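Local structure of TRAS1 ORF2p (Bombyx mori, 1WDU) at residues E135-V140 and L181-L186; R148-G153 and F239-Q244; P98-N103 and R142-K147; S205-T210 and S232-M237; R21-N26 and A35-E40. The protein forms the N-terminal endonuclease domain of the ORF2 protein of TRAS1, a telomere-specific non-LTR retrotransposon, and probably acts on nucleic acid as a DNase I-like nuclease. The protein carries 1 engineered substitution. All coordinates share one frame; numbering follows the deposited sequence.

Contact 1 of 5, residues E135-V140 and L181-L186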
# COMPACT_ATOMS: atom_id res chain seq x y z
N GLU A 135 -7.07 -3.79 -14.32
CA GLU A 135 -6.38 -4.69 -15.25
C GLU A 135 -4.95 -4.88 -14.76
O GLU A 135 -4.40 -5.99 -14.79
CB GLU A 135 -6.34 -4.12 -16.67
CG GLU A 135 -7.69 -3.83 -17.31
CD GLU A 135 -7.55 -3.14 -18.67
OE1 GLU A 135 -6.77 -2.16 -18.78
OE2 GLU A 135 -8.24 -3.57 -19.63
N GLN A 136 -4.33 -3.80 -14.29
CA GLN A 136 -2.97 -3.88 -13.78
C GLN A 136 -2.94 -4.81 -12.57
O GLN A 136 -1.98 -5.55 -12.38
CB GLN A 136 -2.44 -2.50 -13.40
CG GLN A 136 -2.03 -1.63 -14.57
CD GLN A 136 -1.68 -0.22 -14.14
OE1 GLN A 136 -0.90 -0.01 -13.21
NE2 GLN A 136 -2.25 0.77 -14.82
N ILE A 137 -4.00 -4.76 -11.76
CA ILE A 137 -4.07 -5.63 -10.58
C ILE A 137 -4.12 -7.07 -11.06
O ILE A 137 -3.43 -7.93 -10.52
CB ILE A 137 -5.32 -5.33 -9.70
CG1 ILE A 137 -5.25 -3.89 -9.16
CG2 ILE A 137 -5.42 -6.35 -8.55
CD1 ILE A 137 -3.96 -3.57 -8.45
N LYS A 138 -4.95 -7.32 -12.07
CA LYS A 138 -5.08 -8.66 -12.64
C LYS A 138 -3.74 -9.14 -13.18
O LYS A 138 -3.29 -10.24 -12.85
CB LYS A 138 -6.12 -8.67 -13.76
CG LYS A 138 -7.53 -8.28 -13.31
CD LYS A 138 -8.58 -8.58 -14.38
CE LYS A 138 -9.99 -8.32 -13.85
NZ LYS A 138 -11.07 -8.62 -14.85
N ARG A 139 -3.10 -8.31 -14.00
CA ARG A 139 -1.81 -8.63 -14.59
C ARG A 139 -0.79 -9.03 -13.52
O ARG A 139 -0.05 -10.00 -13.70
CB ARG A 139 -1.29 -7.43 -15.39
CG ARG A 139 0.03 -7.67 -16.13
CD ARG A 139 0.15 -6.71 -17.31
NE ARG A 139 1.36 -6.93 -18.10
CZ ARG A 139 2.56 -6.45 -17.80
NH1 ARG A 139 2.73 -5.70 -16.71
NH2 ARG A 139 3.60 -6.71 -18.58
N VAL A 140 -0.78 -8.30 -12.41
CA VAL A 140 0.15 -8.61 -11.32
C VAL A 140 -0.21 -9.95 -10.69
O VAL A 140 0.67 -10.76 -10.43
CB VAL A 140 0.12 -7.51 -10.20
CG1 VAL A 140 0.91 -7.97 -9.00
CG2 VAL A 140 0.70 -6.20 -10.73
N LEU A 181 -10.14 -12.46 -8.12
CA LEU A 181 -8.77 -12.84 -7.80
C LEU A 181 -8.60 -13.54 -6.46
O LEU A 181 -7.50 -14.00 -6.13
CB LEU A 181 -7.87 -11.61 -7.85
CG LEU A 181 -8.02 -10.73 -9.10
CD1 LEU A 181 -7.00 -9.61 -9.05
CD2 LEU A 181 -7.85 -11.56 -10.35
N GLY A 182 -9.67 -13.64 -5.68
CA GLY A 182 -9.55 -14.28 -4.38
C GLY A 182 -8.79 -13.40 -3.39
O GLY A 182 -8.25 -13.90 -2.40
N LEU A 183 -8.76 -12.10 -3.64
CA LEU A 183 -8.07 -11.15 -2.77
C LEU A 183 -8.97 -10.79 -1.59
O LEU A 183 -10.17 -10.56 -1.76
CB LEU A 183 -7.67 -9.90 -3.56
CG LEU A 183 -6.68 -10.19 -4.71
CD1 LEU A 183 -6.41 -8.93 -5.51
CD2 LEU A 183 -5.39 -10.73 -4.12
N HIS A 184 -8.39 -10.74 -0.40
CA HIS A 184 -9.15 -10.46 0.81
C HIS A 184 -8.76 -9.16 1.49
O HIS A 184 -7.58 -8.87 1.67
CB HIS A 184 -9.00 -11.63 1.77
CG HIS A 184 -9.39 -12.94 1.17
ND1 HIS A 184 -10.69 -13.39 1.14
CD2 HIS A 184 -8.66 -13.88 0.52
CE1 HIS A 184 -10.74 -14.55 0.50
NE2 HIS A 184 -9.52 -14.86 0.11
N ILE A 185 -9.77 -8.38 1.86
CA ILE A 185 -9.59 -7.10 2.51
C ILE A 185 -9.00 -7.24 3.90
O ILE A 185 -9.41 -8.10 4.68
CB ILE A 185 -10.92 -6.35 2.60
CG1 ILE A 185 -11.46 -6.09 1.19
CG2 ILE A 185 -10.73 -5.03 3.34
CD1 ILE A 185 -12.88 -5.60 1.15
N LEU A 186 -8.04 -6.38 4.20
CA LEU A 186 -7.37 -6.37 5.50
C LEU A 186 -7.91 -5.24 6.38
O LEU A 186 -7.82 -5.31 7.60
CB LEU A 186 -5.86 -6.22 5.31
CG LEU A 186 -5.15 -7.51 4.86
CD1 LEU A 186 -3.75 -7.22 4.33
CD2 LEU A 186 -5.10 -8.47 6.05
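Leu-181 meets Ile-137 and Lys-138 where the end of helix 169-181 comes up against helix 131-142. The nearest backbones are those of Lys-138 and Leu-181, whose CA atoms lie 7.4 Å apart. Leu-181 loses more surface to the other segment than any other residue here. Its CD1 methyl sits 3.7 Å from CG2 of Ile-137, and the two side chains cross at about a right angle. The same CD1 lies 4.2 Å from CA of Lys-138, so one methyl touches both a side chain and the helix backbone. In Ile-137 the CG1 branch is beside the backbone N (chi1 -62°), which puts CG2 opposite that N and turns it to the two leucines. The second is Leu-183, whose CD1 is 4.1 Å from the same CG2.

The stem of Lys-138 runs past Leu-181, with its CG 4.4 Å from CD2 of Leu-181. Its NZ goes on to a salt bridge with Glu-180, one residue before Leu-181. Gly-182, with positive phi, ends the helix between the two leucines and lets the chain turn toward strand 184-185. Leu-183 also packs on Leu-178 and Phe-211. No hydrogen bond crosses between 135-140 and 181-186. Helix 131-142 is therefore held against the end of helix 169-181 and the turn after it by the methyl groups of Ile-137, Leu-181 and Leu-183, with the lysine charge matched by Glu-180 at the margin.

Contact 2 of 5, residues R148-G153 and F239-Q244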
# COMPACT_ATOMS: atom_id res chain seq x y z
N ARG A 148 1.04 -15.37 -1.80
CA ARG A 148 2.04 -14.43 -1.31
C ARG A 148 1.90 -13.02 -1.90
O ARG A 148 2.90 -12.40 -2.26
CB ARG A 148 3.43 -14.97 -1.63
CG ARG A 148 3.67 -16.37 -1.11
CD ARG A 148 3.68 -16.38 0.40
NE ARG A 148 3.55 -17.74 0.93
CZ ARG A 148 3.56 -18.03 2.22
NH1 ARG A 148 3.69 -17.06 3.11
NH2 ARG A 148 3.42 -19.28 2.63
N LEU A 149 0.68 -12.52 -2.01
CA LEU A 149 0.48 -11.18 -2.54
C LEU A 149 -0.12 -10.25 -1.49
O LEU A 149 -1.02 -10.64 -0.75
CB LEU A 149 -0.46 -11.21 -3.76
CG LEU A 149 -0.08 -12.01 -5.01
CD1 LEU A 149 -1.08 -11.69 -6.12
CD2 LEU A 149 1.33 -11.67 -5.47
N ILE A 150 0.40 -9.02 -1.42
CA ILE A 150 -0.11 -8.00 -0.50
C ILE A 150 -0.15 -6.67 -1.27
O ILE A 150 0.87 -6.25 -1.83
CB ILE A 150 0.79 -7.77 0.74
CG1 ILE A 150 0.96 -9.07 1.54
CG2 ILE A 150 0.15 -6.72 1.65
CD1 ILE A 150 1.89 -8.92 2.75
N PHE A 151 -1.31 -6.03 -1.30
CA PHE A 151 -1.48 -4.77 -2.00
C PHE A 151 -1.87 -3.71 -1.00
O PHE A 151 -2.65 -3.97 -0.09
CB PHE A 151 -2.63 -4.82 -3.03
CG PHE A 151 -2.40 -5.74 -4.18
CD1 PHE A 151 -2.49 -7.12 -4.01
CD2 PHE A 151 -2.14 -5.23 -5.46
CE1 PHE A 151 -2.34 -7.98 -5.11
CE2 PHE A 151 -1.99 -6.08 -6.55
CZ PHE A 151 -2.09 -7.46 -6.37
N GLY A 152 -1.36 -2.51 -1.20
CA GLY A 152 -1.69 -1.41 -0.32
C GLY A 152 -1.63 -0.10 -1.07
O GLY A 152 -0.68 0.15 -1.82
N GLY A 153 -2.64 0.73 -0.88
CA GLY A 153 -2.64 2.02 -1.54
C GLY A 153 -3.92 2.80 -1.38
O GLY A 153 -4.78 2.47 -0.56
N PHE A 239 0.51 -2.51 9.95
CA PHE A 239 0.18 -3.91 10.14
C PHE A 239 1.46 -4.74 10.16
O PHE A 239 2.51 -4.25 9.78
CB PHE A 239 -0.79 -4.41 9.05
CG PHE A 239 -0.22 -4.45 7.67
CD1 PHE A 239 -0.33 -3.35 6.82
CD2 PHE A 239 0.42 -5.60 7.20
CE1 PHE A 239 0.19 -3.39 5.52
CE2 PHE A 239 0.94 -5.66 5.90
CZ PHE A 239 0.83 -4.55 5.06
N ASN A 240 1.37 -5.98 10.61
CA ASN A 240 2.55 -6.84 10.71
C ASN A 240 2.51 -8.10 9.86
O ASN A 240 1.44 -8.62 9.55
CB ASN A 240 2.76 -7.28 12.16
CG ASN A 240 2.60 -6.16 13.15
OD1 ASN A 240 3.42 -5.24 13.21
ND2 ASN A 240 1.52 -6.21 13.93
N ILE A 241 3.69 -8.58 9.51
CA ILE A 241 3.84 -9.82 8.76
C ILE A 241 4.72 -10.72 9.64
O ILE A 241 5.88 -10.39 9.90
CB ILE A 241 4.56 -9.62 7.41
CG1 ILE A 241 3.78 -8.62 6.55
CG2 ILE A 241 4.67 -10.95 6.69
CD1 ILE A 241 4.43 -8.33 5.21
N ARG A 242 4.14 -11.82 10.12
CA ARG A 242 4.84 -12.76 11.00
C ARG A 242 5.09 -14.11 10.35
O ARG A 242 5.62 -14.19 9.24
CB ARG A 242 4.04 -12.96 12.28
CG ARG A 242 3.91 -11.72 13.15
CD ARG A 242 2.89 -11.94 14.25
NE ARG A 242 2.64 -10.74 15.05
CZ ARG A 242 3.53 -10.19 15.86
NH1 ARG A 242 4.74 -10.72 16.00
NH2 ARG A 242 3.21 -9.10 16.56
N LEU A 243 4.71 -15.17 11.06
CA LEU A 243 4.87 -16.55 10.60
C LEU A 243 3.83 -17.52 11.19
O LEU A 243 3.35 -18.41 10.50
CB LEU A 243 6.28 -17.05 10.93
CG LEU A 243 7.36 -16.54 9.96
CD1 LEU A 243 8.75 -16.83 10.50
CD2 LEU A 243 7.14 -17.21 8.62
N GLN A 244 3.49 -17.32 12.46
CA GLN A 244 2.51 -18.15 13.17
C GLN A 244 2.41 -19.58 12.63
O GLN A 244 1.51 -19.89 11.85
CB GLN A 244 1.13 -17.48 13.11
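Strands 149-154 and 237-241 face each other without a backbone bond, and their nearest CA atoms, those of Ile-150 and Ile-241, are 10.2 Å apart. Side chains fill this gap. Ile-150 carries the contact from its strand, with a different branch for each partner. Its CD1 meets CD1 of Ile-241 tip to tip at 3.6 Å. Both isoleucines have the CG1 branch beside the backbone N and an extended second torsion (chi2 178° in Ile-150), which carries each CD1 straight out toward the other strand.

The CG2 branch of Ile-150 lies 4.1 Å from CZ of Phe-239. This methyl comes to the ring obliquely, and the isoleucine and phenylalanine side chains lie alongside, pointing opposite ways.

The two strands belong to different sheets, and the contact lies in the core between the layers of the four-layered alpha/beta sandwich. Strand 237-241 sits beside strand 20-26 in one sheet. Strand 149-154 lies between strands 116-123 and 204-212 in the other. Phe-151, the next residue after Ile-150, points away from this interface. Its ring stacks with Phe-211 and packs on helix 131-142. Val-22 and Ile-117 add to the apolar surroundings: Ile-117 touches both isoleucines, and Val-22 touches Phe-239 and Ile-241.

Contact 3 of 5, residues P98-N103 and R142-K147; sequences PQLTTN and RKMGPK
Leu-100 reaches Lys-143 and Met-144 with one methyl for each. Its CG lies beside the backbone N (chi1 -57°), and the fork of the side chain opens onto the segment 142-147. CD1 is 3.8 Å from SD of Met-144, and CD2 is 3.9 Å from CD of Lys-143. Lys-143 has CG opposite the backbone N and a chain extended all the way to NZ. Its methylenes thus pass obliquely over Leu-100, and NZ ends 4.3 Å from CB of Gln-99. Met-144 is different. Its chain bends at chi2 (59°) and again at chi3, and this fold brings the sulfur to the leucine. Within the first segment, OG1 of Thr-101 gives a hydrogen bond of 3.1 Å to O of Pro-98, coming in tilted 35° from the carbonyl plane. No hydrogen bond links the two segments.

NZ of Lys-143 lies close to the like charge of Arg-139, which itself bonds to O of Gln-99. The contact joins the loop between strands 93-96 and 105-111 to the loop after helix 131-142. Leu-100 also packs on Val-107 of strand 105-111 and on Arg-139 of that helix.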
# COMPACT_ATOMS: atom_id res chain seq x y z
N PRO A 98 10.35 -4.76 -12.95
CA PRO A 98 10.16 -3.65 -13.89
C PRO A 98 8.96 -3.87 -14.82
O PRO A 98 8.26 -2.93 -15.15
CB PRO A 98 11.49 -3.62 -14.66
CG PRO A 98 12.48 -4.15 -13.67
CD PRO A 98 11.73 -5.29 -13.02
N GLN A 99 8.74 -5.11 -15.22
CA GLN A 99 7.63 -5.43 -16.11
C GLN A 99 6.26 -5.18 -15.49
O GLN A 99 5.29 -4.91 -16.20
CB GLN A 99 7.70 -6.91 -16.55
CG GLN A 99 8.87 -7.23 -17.45
CD GLN A 99 8.85 -6.43 -18.75
OE1 GLN A 99 7.95 -6.60 -19.59
NE2 GLN A 99 9.83 -5.55 -18.92
N LEU A 100 6.17 -5.27 -14.17
CA LEU A 100 4.89 -5.08 -13.49
C LEU A 100 4.66 -3.67 -13.00
O LEU A 100 3.52 -3.27 -12.76
CB LEU A 100 4.78 -6.05 -12.33
CG LEU A 100 4.93 -7.52 -12.71
CD1 LEU A 100 4.96 -8.39 -11.46
CD2 LEU A 100 3.78 -7.92 -13.64
N THR A 101 5.73 -2.92 -12.84
CA THR A 101 5.64 -1.56 -12.34
C THR A 101 5.20 -0.59 -13.43
O THR A 101 5.67 -0.67 -14.57
CB THR A 101 6.98 -1.10 -11.74
OG1 THR A 101 7.95 -0.97 -12.79
CG2 THR A 101 7.48 -2.12 -10.72
N THR A 102 4.31 0.32 -13.06
CA THR A 102 3.79 1.32 -13.99
C THR A 102 3.83 2.70 -13.35
O THR A 102 4.55 2.93 -12.37
CB THR A 102 2.32 1.03 -14.35
OG1 THR A 102 1.50 1.25 -13.19
CG2 THR A 102 2.16 -0.42 -14.82
N ASN A 103 3.05 3.62 -13.91
CA ASN A 103 2.98 4.98 -13.39
C ASN A 103 2.07 5.05 -12.17
O ASN A 103 2.04 6.07 -11.48
CB ASN A 103 2.46 5.93 -14.47
CG ASN A 103 3.38 6.02 -15.69
OD1 ASN A 103 3.86 7.10 -16.04
ND2 ASN A 103 3.62 4.88 -16.34
N ARG A 142 -1.94 -12.66 -11.97
CA ARG A 142 -1.70 -13.84 -12.80
C ARG A 142 -0.23 -14.06 -13.13
O ARG A 142 0.27 -15.18 -13.02
CB ARG A 142 -2.50 -13.75 -14.12
CG ARG A 142 -1.93 -12.80 -15.16
CD ARG A 142 -2.64 -12.97 -16.50
NE ARG A 142 -1.71 -12.94 -17.63
CZ ARG A 142 -1.05 -11.86 -18.04
NH1 ARG A 142 -1.22 -10.70 -17.44
NH2 ARG A 142 -0.20 -11.96 -19.06
N LYS A 143 0.46 -13.00 -13.50
CA LYS A 143 1.86 -13.07 -13.86
C LYS A 143 2.76 -13.14 -12.63
O LYS A 143 3.98 -13.03 -12.74
CB LYS A 143 2.22 -11.84 -14.71
CG LYS A 143 3.60 -11.85 -15.32
CD LYS A 143 3.74 -10.75 -16.36
CE LYS A 143 5.05 -10.86 -17.11
NZ LYS A 143 5.15 -9.88 -18.23
N MET A 144 2.16 -13.33 -11.46
CA MET A 144 2.94 -13.38 -10.23
C MET A 144 2.47 -14.46 -9.25
O MET A 144 2.86 -14.45 -8.08
CB MET A 144 2.87 -12.01 -9.55
CG MET A 144 4.07 -11.66 -8.70
SD MET A 144 5.58 -11.67 -9.67
CE MET A 144 6.41 -13.09 -8.90
N GLY A 145 1.65 -15.38 -9.73
CA GLY A 145 1.16 -16.45 -8.87
C GLY A 145 -0.02 -16.02 -8.01
O GLY A 145 -0.17 -14.83 -7.73
N PRO A 146 -0.87 -16.96 -7.58
CA PRO A 146 -2.05 -16.70 -6.75
C PRO A 146 -1.78 -16.76 -5.24
O PRO A 146 -2.71 -16.92 -4.45
CB PRO A 146 -3.01 -17.80 -7.19
CG PRO A 146 -2.07 -18.95 -7.34
CD PRO A 146 -0.90 -18.34 -8.10
N LYS A 147 -0.52 -16.65 -4.86
CA LYS A 147 -0.15 -16.69 -3.45
C LYS A 147 0.91 -15.65 -3.09
O LYS A 147 1.58 -15.11 -3.97
CB LYS A 147 0.40 -18.08 -3.09
CG LYS A 147 -0.63 -19.20 -3.12
CD LYS A 147 -0.00 -20.53 -2.68
CE LYS A 147 1.11 -20.97 -3.63
NZ LYS A 147 1.71 -22.29 -3.25

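Contact 4 of 5, residues S205-T210 and S232-M237; sequences SRVDVT and SDHNGM. With PO4 (phosphate ion), chain C.
OD1 of Asp-208 is held by two groups: OG1 of Thr-193 through a hydrogen bond, and ND1 of His-234 through a weak one of 3.4 Å with an angle of 133°. The carboxylate stands 83° from the imidazole plane. At the other ring nitrogen, NE2, His-234 gives a straighter bond of 2.8 Å to O2 of a phosphate ion, probably from the crystallisation liquor. This oxygen lies at the ring edge, in plane. Tyr-123 OH holds the same ion.

CE1 of His-234 meets CG2 of Val-207 at 4.2 Å, and Phe-194 packs edge-to-face with the ring. Met-237 bends so that its CE lies 3.5 Å from CB of Asp-208. With an alanine in place of His-234, the phosphate would probably lose this bond, and OD1 of Asp-208 its weak one, with Thr-193 still beside it. An Asp-His pair of this kind is characteristic of DNase I-like nucleases, so this is probably the catalytic site of the endonuclease.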
# COMPACT_ATOMS: atom_id res chain seq x y z
N SER A 205 -13.24 10.35 5.15
CA SER A 205 -13.53 9.21 4.29
C SER A 205 -12.49 8.11 4.43
O SER A 205 -11.42 8.31 5.00
CB SER A 205 -13.59 9.65 2.82
OG SER A 205 -12.30 10.02 2.36
N ARG A 206 -12.82 6.93 3.90
CA ARG A 206 -11.91 5.79 3.93
C ARG A 206 -11.79 5.32 2.49
O ARG A 206 -12.64 4.58 2.00
CB ARG A 206 -12.45 4.66 4.82
CG ARG A 206 -12.20 4.85 6.32
CD ARG A 206 -12.93 3.81 7.19
NE ARG A 206 -12.39 2.45 7.08
CZ ARG A 206 -11.43 1.95 7.85
NH1 ARG A 206 -10.87 2.68 8.81
NH2 ARG A 206 -11.03 0.69 7.68
N VAL A 207 -10.74 5.76 1.81
CA VAL A 207 -10.52 5.39 0.42
C VAL A 207 -9.24 4.57 0.22
O VAL A 207 -8.92 4.16 -0.89
CB VAL A 207 -10.49 6.65 -0.50
CG1 VAL A 207 -11.84 7.34 -0.48
CG2 VAL A 207 -9.41 7.62 -0.04
N ASP A 208 -8.52 4.34 1.32
CA ASP A 208 -7.29 3.55 1.27
C ASP A 208 -7.61 2.08 1.58
O ASP A 208 -8.29 1.78 2.55
CB ASP A 208 -6.27 4.09 2.28
CG ASP A 208 -5.89 5.53 2.00
OD1 ASP A 208 -6.52 6.45 2.57
OD2 ASP A 208 -4.95 5.76 1.19
N VAL A 209 -7.10 1.17 0.76
CA VAL A 209 -7.38 -0.24 0.96
C VAL A 209 -6.11 -1.08 0.98
O VAL A 209 -5.11 -0.74 0.33
CB VAL A 209 -8.33 -0.82 -0.15
CG1 VAL A 209 -9.05 -2.05 0.37
CG2 VAL A 209 -9.35 0.23 -0.58
N THR A 210 -6.16 -2.16 1.75
CA THR A 210 -5.06 -3.11 1.87
C THR A 210 -5.69 -4.48 1.69
O THR A 210 -6.65 -4.82 2.39
CB THR A 210 -4.40 -3.08 3.28
OG1 THR A 210 -4.02 -1.74 3.61
CG2 THR A 210 -3.17 -3.97 3.30
N SER A 232 -1.17 15.01 6.27
CA SER A 232 -1.42 15.37 4.88
C SER A 232 -2.81 14.91 4.47
O SER A 232 -2.99 14.25 3.45
CB SER A 232 -0.37 14.73 3.97
OG SER A 232 -0.51 13.32 3.92
N ASP A 233 -3.81 15.26 5.29
CA ASP A 233 -5.20 14.89 5.03
C ASP A 233 -5.42 13.38 5.05
O ASP A 233 -6.55 12.92 5.22
CB ASP A 233 -5.66 15.45 3.68
CG ASP A 233 -5.86 16.95 3.70
OD1 ASP A 233 -6.28 17.51 2.67
OD2 ASP A 233 -5.60 17.57 4.76
N HIS A 234 -4.34 12.62 4.86
CA HIS A 234 -4.42 11.17 4.87
C HIS A 234 -3.79 10.63 6.14
O HIS A 234 -2.77 11.13 6.59
CB HIS A 234 -3.68 10.59 3.65
CG HIS A 234 -4.50 10.57 2.40
ND1 HIS A 234 -5.52 9.66 2.19
CD2 HIS A 234 -4.46 11.34 1.29
CE1 HIS A 234 -6.07 9.88 1.01
NE2 HIS A 234 -5.44 10.89 0.44
N ASN A 235 -4.42 9.61 6.71
CA ASN A 235 -3.90 8.99 7.92
C ASN A 235 -3.12 7.73 7.58
O ASN A 235 -3.56 6.89 6.78
CB ASN A 235 -5.03 8.63 8.88
CG ASN A 235 -5.71 9.86 9.45
OD1 ASN A 235 -5.10 10.93 9.54
ND2 ASN A 235 -6.96 9.71 9.87
N GLY A 236 -1.94 7.59 8.18
CA GLY A 236 -1.13 6.42 7.93
C GLY A 236 -1.76 5.18 8.52
O GLY A 236 -2.65 5.26 9.39
N MET A 237 -1.32 4.02 8.04
CA MET A 237 -1.82 2.74 8.51
C MET A 237 -0.64 1.84 8.83
O MET A 237 0.49 2.10 8.38
CB MET A 237 -2.72 2.10 7.46
CG MET A 237 -4.07 2.77 7.38
SD MET A 237 -4.83 2.67 5.75
CE MET A 237 -3.95 4.00 4.90
P PO4 C . -5.30 12.33 -3.26
O1 PO4 C . -5.85 13.44 -4.22
O2 PO4 C . -5.65 12.56 -1.80
O3 PO4 C . -5.61 10.93 -3.80
O4 PO4 C . -3.77 12.46 -3.37

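Contact 5 of 5, residues R21-N26 and A35-E40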
# COMPACT_ATOMS: atom_id res chain seq x y z
N ARG A 21 7.14 -5.12 10.49
CA ARG A 21 6.09 -4.11 10.48
C ARG A 21 6.05 -3.32 9.17
O ARG A 21 7.08 -2.93 8.63
CB ARG A 21 6.28 -3.14 11.65
CG ARG A 21 6.24 -3.81 13.01
CD ARG A 21 6.19 -2.77 14.13
NE ARG A 21 6.04 -3.40 15.45
CZ ARG A 21 6.97 -4.14 16.04
NH1 ARG A 21 8.14 -4.35 15.43
NH2 ARG A 21 6.75 -4.67 17.23
N VAL A 22 4.84 -3.10 8.66
CA VAL A 22 4.65 -2.37 7.42
C VAL A 22 3.84 -1.09 7.61
O VAL A 22 2.81 -1.09 8.30
CB VAL A 22 3.91 -3.23 6.37
CG1 VAL A 22 3.72 -2.43 5.07
CG2 VAL A 22 4.68 -4.52 6.10
N LEU A 23 4.29 0.00 6.99
CA LEU A 23 3.57 1.28 7.06
C LEU A 23 2.91 1.57 5.71
O LEU A 23 3.51 1.35 4.67
CB LEU A 23 4.53 2.42 7.41
CG LEU A 23 5.40 2.31 8.67
CD1 LEU A 23 6.26 3.56 8.79
CD2 LEU A 23 4.52 2.15 9.91
N GLN A 24 1.67 2.06 5.72
CA GLN A 24 0.99 2.41 4.48
C GLN A 24 0.55 3.87 4.61
O GLN A 24 -0.18 4.21 5.53
CB GLN A 24 -0.24 1.53 4.24
CG GLN A 24 -0.92 1.78 2.88
CD GLN A 24 -2.15 0.90 2.66
OE1 GLN A 24 -2.07 -0.32 2.78
NE2 GLN A 24 -3.29 1.52 2.33
N ALA A 25 0.98 4.73 3.69
CA ALA A 25 0.61 6.13 3.77
C ALA A 25 0.70 6.93 2.48
O ALA A 25 1.62 6.74 1.68
CB ALA A 25 1.46 6.82 4.84
N ASN A 26 -0.28 7.81 2.31
CA ASN A 26 -0.34 8.69 1.16
C ASN A 26 0.17 10.02 1.70
O ASN A 26 -0.51 10.71 2.44
CB ASN A 26 -1.78 8.86 0.67
CG ASN A 26 -1.89 9.85 -0.48
OD1 ASN A 26 -1.00 10.69 -0.67
ND2 ASN A 26 -2.96 9.76 -1.26
N ALA A 35 8.99 13.36 6.00
CA ALA A 35 9.92 13.47 7.11
C ALA A 35 9.26 12.70 8.26
O ALA A 35 9.89 11.89 8.94
CB ALA A 35 10.12 14.93 7.49
N GLU A 36 7.97 12.96 8.46
CA GLU A 36 7.19 12.30 9.50
C GLU A 36 7.22 10.79 9.27
O GLU A 36 7.38 10.02 10.20
CB GLU A 36 5.75 12.79 9.49
CG GLU A 36 5.56 14.22 9.92
CD GLU A 36 4.15 14.72 9.62
OE1 GLU A 36 3.92 15.20 8.48
OE2 GLU A 36 3.28 14.62 10.51
N LEU A 37 7.05 10.39 8.01
CA LEU A 37 7.05 8.98 7.65
C LEU A 37 8.38 8.35 8.10
O LEU A 37 8.39 7.30 8.75
CB LEU A 37 6.84 8.82 6.14
CG LEU A 37 6.41 7.48 5.54
CD1 LEU A 37 7.63 6.65 5.22
CD2 LEU A 37 5.46 6.75 6.49
N ALA A 38 9.50 9.01 7.77
CA ALA A 38 10.83 8.53 8.17
C ALA A 38 10.92 8.38 9.70
O ALA A 38 11.41 7.37 10.20
CB ALA A 38 11.91 9.50 7.69
N ILE A 39 10.43 9.39 10.41
CA ILE A 39 10.45 9.39 11.87
C ILE A 39 9.65 8.24 12.47
O ILE A 39 10.09 7.60 13.43
CB ILE A 39 9.93 10.75 12.43
CG1 ILE A 39 10.98 11.84 12.16
CG2 ILE A 39 9.63 10.65 13.92
CD1 ILE A 39 10.52 13.22 12.51
N GLU A 40 8.48 7.98 11.90
CA GLU A 40 7.60 6.91 12.36
C GLU A 40 8.21 5.53 12.11
O GLU A 40 8.07 4.62 12.93
CB GLU A 40 6.25 6.99 11.65
CG GLU A 40 5.43 8.23 11.99
CD GLU A 40 4.96 8.26 13.43
OE1 GLU A 40 5.79 8.51 14.33
OE2 GLU A 40 3.75 8.04 13.66
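A beta-alpha-beta unit is made by strand 20-26, helix 31-44 and strand 48-52, and this contact packs its helix onto its first strand. The short segments run nearly antiparallel, at 166°, with their axes 10.5 Å apart at the closest. Leu-23 and Ala-25 point toward the helix, and Leu-37 and Glu-40 point back toward the strand.

CD1 of Leu-23 lies 4.0 Å from CD2 of Leu-37, and the two leucines lie side by side, running in opposite senses. Leu-37 has CG opposite its backbone N (chi1 -163°). This turns the side chain to the strand, and CD2 of Leu-37 also lies 4.3 Å from CB of Ala-25. The small alanine is where the backbones come nearest, with 8.0 Å between CA of Ala-25 and CA of Leu-37.

One turn on, CD1 of Leu-23 approaches the helix backbone, 4.3 Å from C of Glu-40. CB of Glu-40 takes part, but its carboxylate leads away, to a long, weak ion pair with Arg-44. Leu-23 also touches Ala-41 and Arg-44. No hydrogen bond crosses the contact.

Gln-24 points the other way and bonds to Thr-210 of the second sheet. The helix therefore lies on the outer face of its sheet. Leu-37 touches Ala-49 as well, so the helix spans both parallel strands, as the connecting helix of a beta-alpha-beta crossover does.

In the fold
Contact 2 joins the two sheets at the core. Contact 5 packs a helix on the outer side of one sheet, and contact 1 joins helix 131-142 to the end of helix 169-181 beside the other. Contacts 1 and 5 lie on opposite sides of the chain's centre, their centres about 24 Å apart. Contact 1 meets contact 2 where CD1 of Ile-137 lies 3.7 Å from CE2 of Phe-151. It meets contact 3 through Gln-136 OE1 and Thr-102 OG1, 2.7 Å apart. Contact 4 holds the phosphate at the probable active site. Of the other contacts, contact 5 lies closest to contact 4, about 12 Å between centres. Contact 3 is far from contact 4, about 24 Å between centres.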